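Local coordinates for Lin2111 protein (Listeria innocua, PDB 3EDP) that is of unknown function but, as a GntR-family protein with a UTRA domain, probably binds DNA and regulates transcription, at residues P75-Q80 and K102-R107; T139-I144 and Q220-D225; L147-D152 and G170-F175. All blocks are in the same frame, centred on the assembly; numbering follows the deposited sequence.

Contact 1 of 3, residues P75-Q80 and K102-R107; sequences PKLTAQ and KDFYIR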
loop_
_atom_site.group_PDB
_atom_site.type_symbol
_atom_site.label_atom_id
_atom_site.label_comp_id
_atom_site.label_asym_id
_atom_site.label_seq_id
_atom_site.Cartn_x
_atom_site.Cartn_y
_atom_site.Cartn_z
ATOM N N PRO A 75 -17.053 -6.459 19.907
ATOM C CA PRO A 75 -17.267 -5.026 19.671
ATOM C C PRO A 75 -18.706 -4.742 19.239
ATOM O O PRO A 75 -19.371 -5.599 18.651
ATOM C CB PRO A 75 -16.282 -4.694 18.538
ATOM C CG PRO A 75 -15.899 -6.005 17.932
ATOM C CD PRO A 75 -16.052 -7.046 18.998
ATOM N N LYS A 76 -19.185 -3.543 19.542
ATOM C CA LYS A 76 -20.544 -3.148 19.197
ATOM C C LYS A 76 -20.548 -1.954 18.252
ATOM O O LYS A 76 -19.903 -0.940 18.516
ATOM C CB LYS A 76 -21.328 -2.807 20.467
ATOM C CG LYS A 76 -22.068 -3.986 21.081
ATOM C CD LYS A 76 -23.520 -4.022 20.620
ATOM C CE LYS A 76 -24.331 -2.899 21.264
ATOM N NZ LYS A 76 -25.687 -2.758 20.660
ATOM N N LEU A 77 -21.278 -2.074 17.151
ATOM C CA LEU A 77 -21.398 -0.964 16.217
ATOM C C LEU A 77 -22.529 -0.033 16.641
ATOM O O LEU A 77 -23.534 0.114 15.938
ATOM C CB LEU A 77 -21.612 -1.468 14.788
ATOM C CG LEU A 77 -20.431 -2.172 14.111
ATOM C CD1 LEU A 77 -20.878 -2.803 12.803
ATOM C CD2 LEU A 77 -19.251 -1.212 13.878
ATOM N N THR A 78 -22.363 0.592 17.800
ATOM C CA THR A 78 -23.335 1.572 18.268
ATOM C C THR A 78 -23.181 2.833 17.438
ATOM O O THR A 78 -22.248 2.951 16.642
ATOM C CB THR A 78 -23.109 1.935 19.739
ATOM O OG1 THR A 78 -21.807 2.511 19.893
ATOM C CG2 THR A 78 -23.234 0.694 20.627
ATOM N N ALA A 79 -24.094 3.776 17.622
ATOM C CA ALA A 79 -24.039 5.028 16.887
ATOM C C ALA A 79 -22.752 5.754 17.232
ATOM O O ALA A 79 -22.116 6.368 16.371
ATOM C CB ALA A 79 -25.247 5.892 17.220
ATOM N N GLN A 80 -22.360 5.666 18.497
ATOM C CA GLN A 80 -21.159 6.350 18.962
ATOM C C GLN A 80 -19.894 5.763 18.336
ATOM O O GLN A 80 -19.017 6.497 17.878
ATOM C CB GLN A 80 -21.062 6.301 20.492
ATOM C CG GLN A 80 -19.934 7.151 21.047
ATOM C CD GLN A 80 -19.977 8.577 20.527
ATOM O OE1 GLN A 80 -18.968 9.114 20.061
ATOM N NE2 GLN A 80 -21.152 9.197 20.594
ATOM N N LYS A 102 -20.136 -2.534 7.730
ATOM C CA LYS A 102 -21.162 -3.558 7.631
ATOM C C LYS A 102 -21.023 -4.580 8.751
ATOM O O LYS A 102 -22.007 -5.133 9.223
ATOM C CB LYS A 102 -21.057 -4.287 6.286
ATOM C CG LYS A 102 -20.993 -3.382 5.068
ATOM C CD LYS A 102 -22.372 -3.008 4.555
ATOM C CE LYS A 102 -22.887 -1.743 5.204
ATOM N NZ LYS A 102 -24.099 -1.236 4.501
ATOM N N ASP A 103 -19.788 -4.837 9.153
ATOM C CA ASP A 103 -19.475 -5.918 10.070
ATOM C C ASP A 103 -18.201 -5.593 10.833
ATOM O O ASP A 103 -17.229 -5.086 10.255
ATOM C CB ASP A 103 -19.251 -7.218 9.294
ATOM C CG ASP A 103 -20.483 -8.079 9.233
ATOM O OD1 ASP A 103 -21.175 -8.192 10.269
ATOM O OD2 ASP A 103 -20.754 -8.650 8.153
ATOM N N PHE A 104 -18.209 -5.900 12.126
ATOM C CA PHE A 104 -17.019 -5.790 12.954
ATOM C C PHE A 104 -17.143 -6.817 14.074
ATOM O O PHE A 104 -17.977 -6.675 14.964
ATOM C CB PHE A 104 -16.883 -4.363 13.504
ATOM C CG PHE A 104 -15.669 -4.143 14.373
ATOM C CD1 PHE A 104 -14.519 -4.897 14.201
ATOM C CD2 PHE A 104 -15.672 -3.151 15.346
ATOM C CE1 PHE A 104 -13.394 -4.680 14.996
ATOM C CE2 PHE A 104 -14.558 -2.935 16.149
ATOM C CZ PHE A 104 -13.416 -3.697 15.970
ATOM N N TYR A 105 -16.334 -7.868 14.022
ATOM C CA TYR A 105 -16.409 -8.884 15.063
ATOM C C TYR A 105 -15.113 -9.671 15.219
ATOM O O TYR A 105 -14.193 -9.560 14.402
ATOM C CB TYR A 105 -17.585 -9.838 14.812
ATOM C CG TYR A 105 -17.407 -10.690 13.573
ATOM C CD1 TYR A 105 -17.058 -12.029 13.672
ATOM C CD2 TYR A 105 -17.574 -10.150 12.309
ATOM C CE1 TYR A 105 -16.892 -12.810 12.544
ATOM C CE2 TYR A 105 -17.412 -10.920 11.174
ATOM C CZ TYR A 105 -17.070 -12.249 11.297
ATOM O OH TYR A 105 -16.907 -13.024 10.170
ATOM N N ILE A 106 -15.052 -10.447 16.297
ATOM C CA ILE A 106 -13.926 -11.322 16.575
ATOM C C ILE A 106 -14.314 -12.754 16.238
ATOM O O ILE A 106 -15.443 -13.177 16.495
ATOM C CB ILE A 106 -13.550 -11.255 18.058
ATOM C CG1 ILE A 106 -13.292 -9.801 18.473
ATOM C CG2 ILE A 106 -12.368 -12.161 18.353
ATOM C CD1 ILE A 106 -13.107 -9.618 19.964
ATOM N N ARG A 107 -13.371 -13.498 15.677
ATOM C CA ARG A 107 -13.600 -14.872 15.259
ATOM C C ARG A 107 -12.267 -15.611 15.312
ATOM O O ARG A 107 -11.207 -14.988 15.380
ATOM C CB ARG A 107 -14.103 -14.880 13.819
ATOM C CG ARG A 107 -13.188 -14.048 12.899
ATOM C CD ARG A 107 -13.387 -14.348 11.415
ATOM N NE ARG A 107 -12.633 -15.526 10.995
ATOM C CZ ARG A 107 -12.703 -16.062 9.778
ATOM N NH1 ARG A 107 -13.500 -15.528 8.860
ATOM N NH2 ARG A 107 -11.979 -17.136 9.478
HETATM O O HOH W 1 -19.240 -7.874 17.138
#
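Pro75 sets its CG and CB over one face of the Phe104 ring in a CH-pi contact that joins the connecting segment 75-80 to strand 99-108, an outermost strand of the antiparallel UTRA sheet. Its CG sits over the centre of the ring, 3.7 Å from the centroid and 8° off the ring normal. CB of the same proline is displaced toward one side of the face and comes to 3.4 Å from Phe104 CE2, so two neighbouring carbons of the pyrrolidine cover one aromatic face, with the two side chains crossing at about a right angle. Next along the proline ring, Pro75 CD packs on Ile106 CG1 and CD1. Leu77 fills in at the base of the aromatic side chain, near the ring plane: its CD2 is 4.0 Å from Phe104 CB. Phe104 CG stands anti to the backbone N (chi1 -180°), beside the carbonyl carbon, with CB already pointing toward 75-80; the ring also touches Met85 and Ile128 and meets the ring of Phe158 with the planes at about 55°. Leu77 is held at the centre of an inverse gamma turn. Thr78 follows it as N-cap of helix 79-86, its OG1 bonded to Asn81 N. On the strand, Lys102 and Asp103 form a classic beta bulge opposite Lys129, just ahead of Phe104, while Gln74 OE1 takes the N-H of Ile106. No direct hydrogen bond links the two segments; a water bridges their backbones instead, 2.7 Å from Pro75 O and 2.8 Å from Phe104 O.

Contact 2 of 3, residues T139-I144 and Q220-D225; sequences TLDRLI and QYHYED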
loop_
_atom_site.group_PDB
_atom_site.type_symbol
_atom_site.label_atom_id
_atom_site.label_comp_id
_atom_site.label_asym_id
_atom_site.label_seq_id
_atom_site.Cartn_x
_atom_site.Cartn_y
_atom_site.Cartn_z
ATOM N N THR A 139 -17.562 -0.148 -3.687
ATOM C CA THR A 139 -16.466 -1.062 -3.440
ATOM C C THR A 139 -16.645 -1.708 -2.075
ATOM O O THR A 139 -17.365 -1.195 -1.213
ATOM C CB THR A 139 -15.116 -0.346 -3.481
ATOM O OG1 THR A 139 -15.059 0.613 -2.420
ATOM C CG2 THR A 139 -14.918 0.362 -4.838
ATOM N N LEU A 140 -15.980 -2.836 -1.879
ATOM C CA LEU A 140 -16.105 -3.579 -0.639
ATOM C C LEU A 140 -14.720 -3.903 -0.102
ATOM O O LEU A 140 -13.857 -4.388 -0.834
ATOM C CB LEU A 140 -16.897 -4.866 -0.882
ATOM C CG LEU A 140 -16.944 -5.868 0.266
ATOM C CD1 LEU A 140 -17.812 -5.321 1.377
ATOM C CD2 LEU A 140 -17.500 -7.193 -0.229
ATOM N N ASP A 141 -14.504 -3.622 1.175
ATOM C CA ASP A 141 -13.231 -3.931 1.807
ATOM C C ASP A 141 -13.419 -4.882 2.963
ATOM O O ASP A 141 -14.377 -4.769 3.725
ATOM C CB ASP A 141 -12.528 -2.661 2.298
ATOM C CG ASP A 141 -11.781 -1.951 1.192
ATOM O OD1 ASP A 141 -10.532 -1.981 1.206
ATOM O OD2 ASP A 141 -12.438 -1.384 0.294
ATOM N N ARG A 142 -12.498 -5.830 3.083
ATOM C CA ARG A 142 -12.451 -6.685 4.253
ATOM C C ARG A 142 -11.043 -6.652 4.841
ATOM O O ARG A 142 -10.052 -6.826 4.125
ATOM C CB ARG A 142 -12.895 -8.110 3.915
ATOM C CG ARG A 142 -12.352 -9.172 4.859
ATOM C CD ARG A 142 -13.427 -10.171 5.290
ATOM N NE ARG A 142 -14.464 -10.374 4.280
ATOM C CZ ARG A 142 -14.265 -10.939 3.090
ATOM N NH1 ARG A 142 -13.050 -11.346 2.733
ATOM N NH2 ARG A 142 -15.281 -11.078 2.246
ATOM N N LEU A 143 -10.976 -6.394 6.143
ATOM C CA LEU A 143 -9.725 -6.317 6.891
ATOM C C LEU A 143 -9.679 -7.396 7.967
ATOM O O LEU A 143 -10.674 -7.650 8.661
ATOM C CB LEU A 143 -9.624 -4.975 7.603
ATOM C CG LEU A 143 -8.995 -3.754 6.949
ATOM C CD1 LEU A 143 -9.842 -3.266 5.787
ATOM C CD2 LEU A 143 -8.827 -2.669 8.005
ATOM N N ILE A 144 -8.516 -8.011 8.111
ATOM C CA ILE A 144 -8.284 -9.002 9.145
ATOM C C ILE A 144 -7.079 -8.569 9.983
ATOM O O ILE A 144 -5.986 -8.384 9.453
ATOM C CB ILE A 144 -8.023 -10.390 8.537
ATOM C CG1 ILE A 144 -9.154 -10.782 7.581
ATOM C CG2 ILE A 144 -7.854 -11.434 9.641
ATOM C CD1 ILE A 144 -10.483 -11.077 8.261
ATOM N N GLN A 220 -5.765 -7.235 3.972
ATOM C CA GLN A 220 -6.902 -6.511 3.407
ATOM C C GLN A 220 -7.282 -7.066 2.043
ATOM O O GLN A 220 -6.416 -7.381 1.227
ATOM C CB GLN A 220 -6.571 -5.032 3.265
ATOM C CG GLN A 220 -7.706 -4.184 2.697
ATOM C CD GLN A 220 -7.347 -2.700 2.704
ATOM O OE1 GLN A 220 -6.175 -2.345 2.778
ATOM N NE2 GLN A 220 -8.354 -1.836 2.654
ATOM N N TYR A 221 -8.581 -7.204 1.810
ATOM C CA TYR A 221 -9.091 -7.575 0.501
ATOM C C TYR A 221 -9.982 -6.444 0.052
ATOM O O TYR A 221 -10.883 -6.034 0.776
ATOM C CB TYR A 221 -9.890 -8.879 0.553
ATOM C CG TYR A 221 -9.103 -10.062 1.050
ATOM C CD1 TYR A 221 -8.107 -10.635 0.268
ATOM C CD2 TYR A 221 -9.348 -10.605 2.305
ATOM C CE1 TYR A 221 -7.376 -11.723 0.724
ATOM C CE2 TYR A 221 -8.629 -11.693 2.765
ATOM C CZ TYR A 221 -7.648 -12.251 1.967
ATOM O OH TYR A 221 -6.931 -13.331 2.423
ATOM N N HIS A 222 -9.706 -5.920 -1.136
ATOM C CA HIS A 222 -10.485 -4.825 -1.687
ATOM C C HIS A 222 -11.076 -5.276 -3.020
ATOM O O HIS A 222 -10.379 -5.866 -3.847
ATOM C CB HIS A 222 -9.592 -3.592 -1.869
ATOM C CG HIS A 222 -10.241 -2.484 -2.638
ATOM N ND1 HIS A 222 -11.155 -1.621 -2.071
ATOM C CD2 HIS A 222 -10.108 -2.094 -3.928
ATOM C CE1 HIS A 222 -11.559 -0.749 -2.977
ATOM N NE2 HIS A 222 -10.939 -1.014 -4.114
ATOM N N TYR A 223 -12.360 -5.010 -3.218
ATOM C CA TYR A 223 -13.062 -5.477 -4.413
ATOM C C TYR A 223 -13.659 -4.308 -5.176
ATOM O O TYR A 223 -14.259 -3.411 -4.573
ATOM C CB TYR A 223 -14.200 -6.429 -4.036
ATOM C CG TYR A 223 -13.774 -7.672 -3.285
ATOM C CD1 TYR A 223 -13.506 -8.856 -3.960
ATOM C CD2 TYR A 223 -13.651 -7.662 -1.900
ATOM C CE1 TYR A 223 -13.128 -9.995 -3.279
ATOM C CE2 TYR A 223 -13.267 -8.794 -1.211
ATOM C CZ TYR A 223 -13.007 -9.957 -1.905
ATOM O OH TYR A 223 -12.633 -11.090 -1.228
ATOM N N GLU A 224 -13.514 -4.334 -6.500
ATOM C CA GLU A 224 -14.108 -3.317 -7.361
ATOM C C GLU A 224 -14.706 -3.961 -8.598
ATOM O O GLU A 224 -14.160 -4.926 -9.137
ATOM C CB GLU A 224 -13.061 -2.305 -7.831
ATOM C CG GLU A 224 -12.519 -1.391 -6.760
ATOM C CD GLU A 224 -11.460 -0.427 -7.295
ATOM O OE1 GLU A 224 -11.263 -0.360 -8.533
ATOM O OE2 GLU A 224 -10.828 0.268 -6.476
ATOM N N ASP A 225 -15.820 -3.404 -9.050
ATOM C CA ASP A 225 -16.449 -3.804 -10.298
ATOM C C ASP A 225 -15.419 -3.687 -11.439
ATOM O O ASP A 225 -14.783 -2.652 -11.597
ATOM C CB ASP A 225 -17.657 -2.897 -10.548
ATOM C CG ASP A 225 -18.448 -3.291 -11.780
ATOM O OD1 ASP A 225 -18.035 -4.223 -12.507
ATOM O OD2 ASP A 225 -19.494 -2.653 -12.016
#
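Asp141 and His222 meet across a non-hydrogen-bonded pair of two antiparallel strands, in a His-carboxylate hydrogen bond. His222 ND1 donates to Asp141 OD2 at 2.7 Å with an N-H...O angle of 160°. OD2 lies in the imidazole plane, and ND1 meets it on the syn side but well out of the carboxylate plane, the carboxylate being turned 48° against the ring. His222 CG stands anti to the backbone N (chi1 170°), and the imidazole crosses the Asp141 side chain obliquely. The other ring nitrogen, His222 NE2, donates to Glu224 OE2 at 2.7 Å, again close to the ring plane. With both nitrogens donating to carboxylates, the ring is probably fixed in rotation and biased toward double protonation. Asp141 OD1 receives a short but bent, weak bond from Gln220 NE2 (2.6 Å), whose extended chain runs side by side with Leu143. The opposite face carries Leu140, Arg142, Tyr221 and Tyr223. There the bent Arg142 chain brings NH1 obliquely to 3.8 Å from Tyr221 CD2, while NH2 forms a salt bridge with Glu189. Leu140 and Arg142 exchange paired backbone bonds with Tyr223 and Tyr221. The two strands form the middle of the six-stranded sheet, flanked by strands 124-134 and 201-211; helix 110-117 packs on Tyr221 and helix 188-194 on Leu140 and Tyr223.

Contact 3 of 3, residues L147-D152 and G170-F175; sequences LGLYPD and GKYKLF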
loop_
_atom_site.group_PDB
_atom_site.type_symbol
_atom_site.label_atom_id
_atom_site.label_comp_id
_atom_site.label_asym_id
_atom_site.label_seq_id
_atom_site.Cartn_x
_atom_site.Cartn_y
_atom_site.Cartn_z
ATOM N N LEU A 147 -5.880 -10.335 16.991
ATOM C CA LEU A 147 -6.045 -9.757 18.314
ATOM C C LEU A 147 -4.721 -9.545 19.021
ATOM O O LEU A 147 -4.483 -8.483 19.588
ATOM C CB LEU A 147 -6.926 -10.663 19.173
ATOM C CG LEU A 147 -8.405 -10.308 19.228
ATOM C CD1 LEU A 147 -8.597 -9.069 20.081
ATOM C CD2 LEU A 147 -8.966 -10.117 17.824
ATOM N N GLY A 148 -3.871 -10.568 18.991
ATOM C CA GLY A 148 -2.573 -10.521 19.649
ATOM C C GLY A 148 -1.618 -9.473 19.102
ATOM O O GLY A 148 -0.592 -9.184 19.710
ATOM N N LEU A 149 -1.949 -8.907 17.947
ATOM C CA LEU A 149 -1.111 -7.895 17.318
ATOM C C LEU A 149 -1.709 -6.501 17.519
ATOM O O LEU A 149 -1.022 -5.493 17.363
ATOM C CB LEU A 149 -0.962 -8.193 15.822
ATOM C CG LEU A 149 0.218 -9.051 15.347
ATOM C CD1 LEU A 149 0.747 -9.975 16.434
ATOM C CD2 LEU A 149 -0.141 -9.828 14.092
ATOM N N TYR A 150 -3.001 -6.453 17.839
ATOM C CA TYR A 150 -3.679 -5.192 18.154
ATOM C C TYR A 150 -4.393 -5.271 19.517
ATOM O O TYR A 150 -5.556 -4.877 19.641
ATOM C CB TYR A 150 -4.654 -4.809 17.026
ATOM C CG TYR A 150 -3.956 -4.639 15.689
ATOM C CD1 TYR A 150 -3.674 -3.376 15.183
ATOM C CD2 TYR A 150 -3.544 -5.746 14.954
ATOM C CE1 TYR A 150 -3.022 -3.219 13.973
ATOM C CE2 TYR A 150 -2.881 -5.595 13.746
ATOM C CZ TYR A 150 -2.627 -4.329 13.260
ATOM O OH TYR A 150 -1.965 -4.172 12.064
ATOM N N PRO A 151 -3.679 -5.761 20.548
ATOM C CA PRO A 151 -4.247 -6.089 21.866
ATOM C C PRO A 151 -4.908 -4.915 22.588
ATOM O O PRO A 151 -5.883 -5.123 23.304
ATOM C CB PRO A 151 -3.012 -6.541 22.664
ATOM C CG PRO A 151 -1.880 -5.838 21.999
ATOM C CD PRO A 151 -2.222 -5.973 20.544
ATOM N N ASP A 152 -4.392 -3.706 22.403
ATOM C CA ASP A 152 -4.811 -2.579 23.233
ATOM C C ASP A 152 -5.902 -1.701 22.619
ATOM O O ASP A 152 -6.387 -0.768 23.259
ATOM C CB ASP A 152 -3.594 -1.730 23.617
ATOM C CG ASP A 152 -2.571 -2.511 24.424
ATOM O OD1 ASP A 152 -2.980 -3.242 25.354
ATOM O OD2 ASP A 152 -1.361 -2.396 24.128
ATOM N N GLY A 170 -1.095 -0.900 15.907
ATOM C CA GLY A 170 -1.021 -1.973 16.883
ATOM C C GLY A 170 0.366 -2.137 17.490
ATOM O O GLY A 170 1.130 -1.178 17.607
ATOM N N LYS A 171 0.684 -3.368 17.876
ATOM C CA LYS A 171 1.952 -3.701 18.524
ATOM C C LYS A 171 3.184 -3.381 17.665
ATOM O O LYS A 171 4.178 -2.871 18.167
ATOM C CB LYS A 171 1.944 -5.190 18.884
ATOM C CG LYS A 171 3.039 -5.649 19.824
ATOM C CD LYS A 171 2.770 -7.083 20.274
ATOM C CE LYS A 171 3.952 -7.670 21.025
ATOM N NZ LYS A 171 3.746 -9.118 21.305
ATOM N N TYR A 172 3.108 -3.684 16.371
ATOM C CA TYR A 172 4.252 -3.555 15.481
ATOM C C TYR A 172 4.077 -2.440 14.464
ATOM O O TYR A 172 2.966 -2.025 14.162
ATOM C CB TYR A 172 4.513 -4.871 14.750
ATOM C CG TYR A 172 4.882 -6.008 15.662
ATOM C CD1 TYR A 172 6.193 -6.189 16.082
ATOM C CD2 TYR A 172 3.917 -6.905 16.110
ATOM C CE1 TYR A 172 6.534 -7.234 16.927
ATOM C CE2 TYR A 172 4.248 -7.952 16.952
ATOM C CZ TYR A 172 5.557 -8.112 17.357
ATOM O OH TYR A 172 5.885 -9.153 18.194
ATOM N N LYS A 173 5.194 -1.961 13.934
ATOM C CA LYS A 173 5.175 -0.893 12.943
ATOM C C LYS A 173 5.077 -1.501 11.544
ATOM O O LYS A 173 5.646 -2.561 11.277
ATOM C CB LYS A 173 6.427 -0.018 13.108
ATOM C CG LYS A 173 6.856 0.760 11.874
ATOM C CD LYS A 173 5.894 1.890 11.541
ATOM C CE LYS A 173 6.245 2.547 10.207
ATOM N NZ LYS A 173 5.062 3.170 9.549
ATOM N N LEU A 174 4.315 -0.860 10.668
ATOM C CA LEU A 174 4.242 -1.287 9.277
ATOM C C LEU A 174 5.609 -1.095 8.624
ATOM O O LEU A 174 6.231 -0.049 8.783
ATOM C CB LEU A 174 3.196 -0.473 8.522
ATOM C CG LEU A 174 3.148 -0.734 7.017
ATOM C CD1 LEU A 174 2.920 -2.214 6.744
ATOM C CD2 LEU A 174 2.064 0.109 6.371
ATOM N N PHE A 175 6.070 -2.100 7.890
ATOM C CA PHE A 175 7.379 -2.027 7.238
ATOM C C PHE A 175 7.304 -2.285 5.736
ATOM O O PHE A 175 7.993 -1.636 4.955
ATOM C CB PHE A 175 8.353 -3.020 7.875
ATOM C CG PHE A 175 9.658 -3.149 7.134
ATOM C CD1 PHE A 175 10.579 -2.115 7.144
ATOM C CD2 PHE A 175 9.958 -4.298 6.419
ATOM C CE1 PHE A 175 11.778 -2.228 6.452
ATOM C CE2 PHE A 175 11.168 -4.419 5.731
ATOM C CZ PHE A 175 12.067 -3.387 5.746
HETATM O O HOH W 2 0.915 -4.796 15.101
#
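Tyr150 and Gly170 touch where the ring of the tyrosine slants against bare backbone: CD1 is 3.4 Å from Gly170 CA, and CE1 reaches Gly170 N. Over one face of this ring, offset toward the rim, hovers a water. The second flat group, Tyr172, has the CG of its own neighbour Lys171 above the rim of one face, and at its edge Leu149 CD1, 4.1 Å from CE2 and near the ring plane. Tyr150 CB points away from 170-175, yet with CG anti to the carbonyl carbon (chi1 -60°) the ring comes back to Gly170. At the far end of the ring, OH is hydrogen-bonded to Val167 O, tying the tyrosine to the end of helix 163-167. Between the two aromatic residues runs the polar link. Lys171 N donates to Leu149 O at 2.8 Å in an almost straight bond of 175°, nearly in line with the carbonyl. The water over Tyr150 donates to the same oxygen at 3.1 Å and accepts from Tyr172 N at 2.8 Å, so one carbonyl is joined to two successive amides, directly and through solvent. Lys171 CB packs on that oxygen too, at 3.3 Å, before the extended chain leads away. Tyr150 also touches Ile217 and Ala218 of strand 215-225, and Tyr172 touches Met215 and Ile217; farther along, Phe175 O is hydrogen-bonded to Asn162 ND2 of the second subunit. The arrangement is plain loop packing at the surface of the UTRA fold, joining the loop after strand 137-146 to the one before strand 176-185.

Overall arrangement
Contact 2 is the buried one, joining the two central strands of the six-stranded sheet by regular backbone bonds and a charged side-chain network. Contact 1 is partly buried and reaches the same sheet at its outermost strand 99-108, where apolar packing and a bridging water replace strand pairing. Contact 3 lies at the surface and joins loops, with a single direct backbone bond and a water. Contacts 1 and 2 do not touch, their centres about 17 Å apart. Contacts 1 and 3 do meet, through Ile106 CG2 and Leu147 CD2 at 4.0 Å. Segments 147-152 and 170-175 both fall in the chain between the paired strands of contact 2.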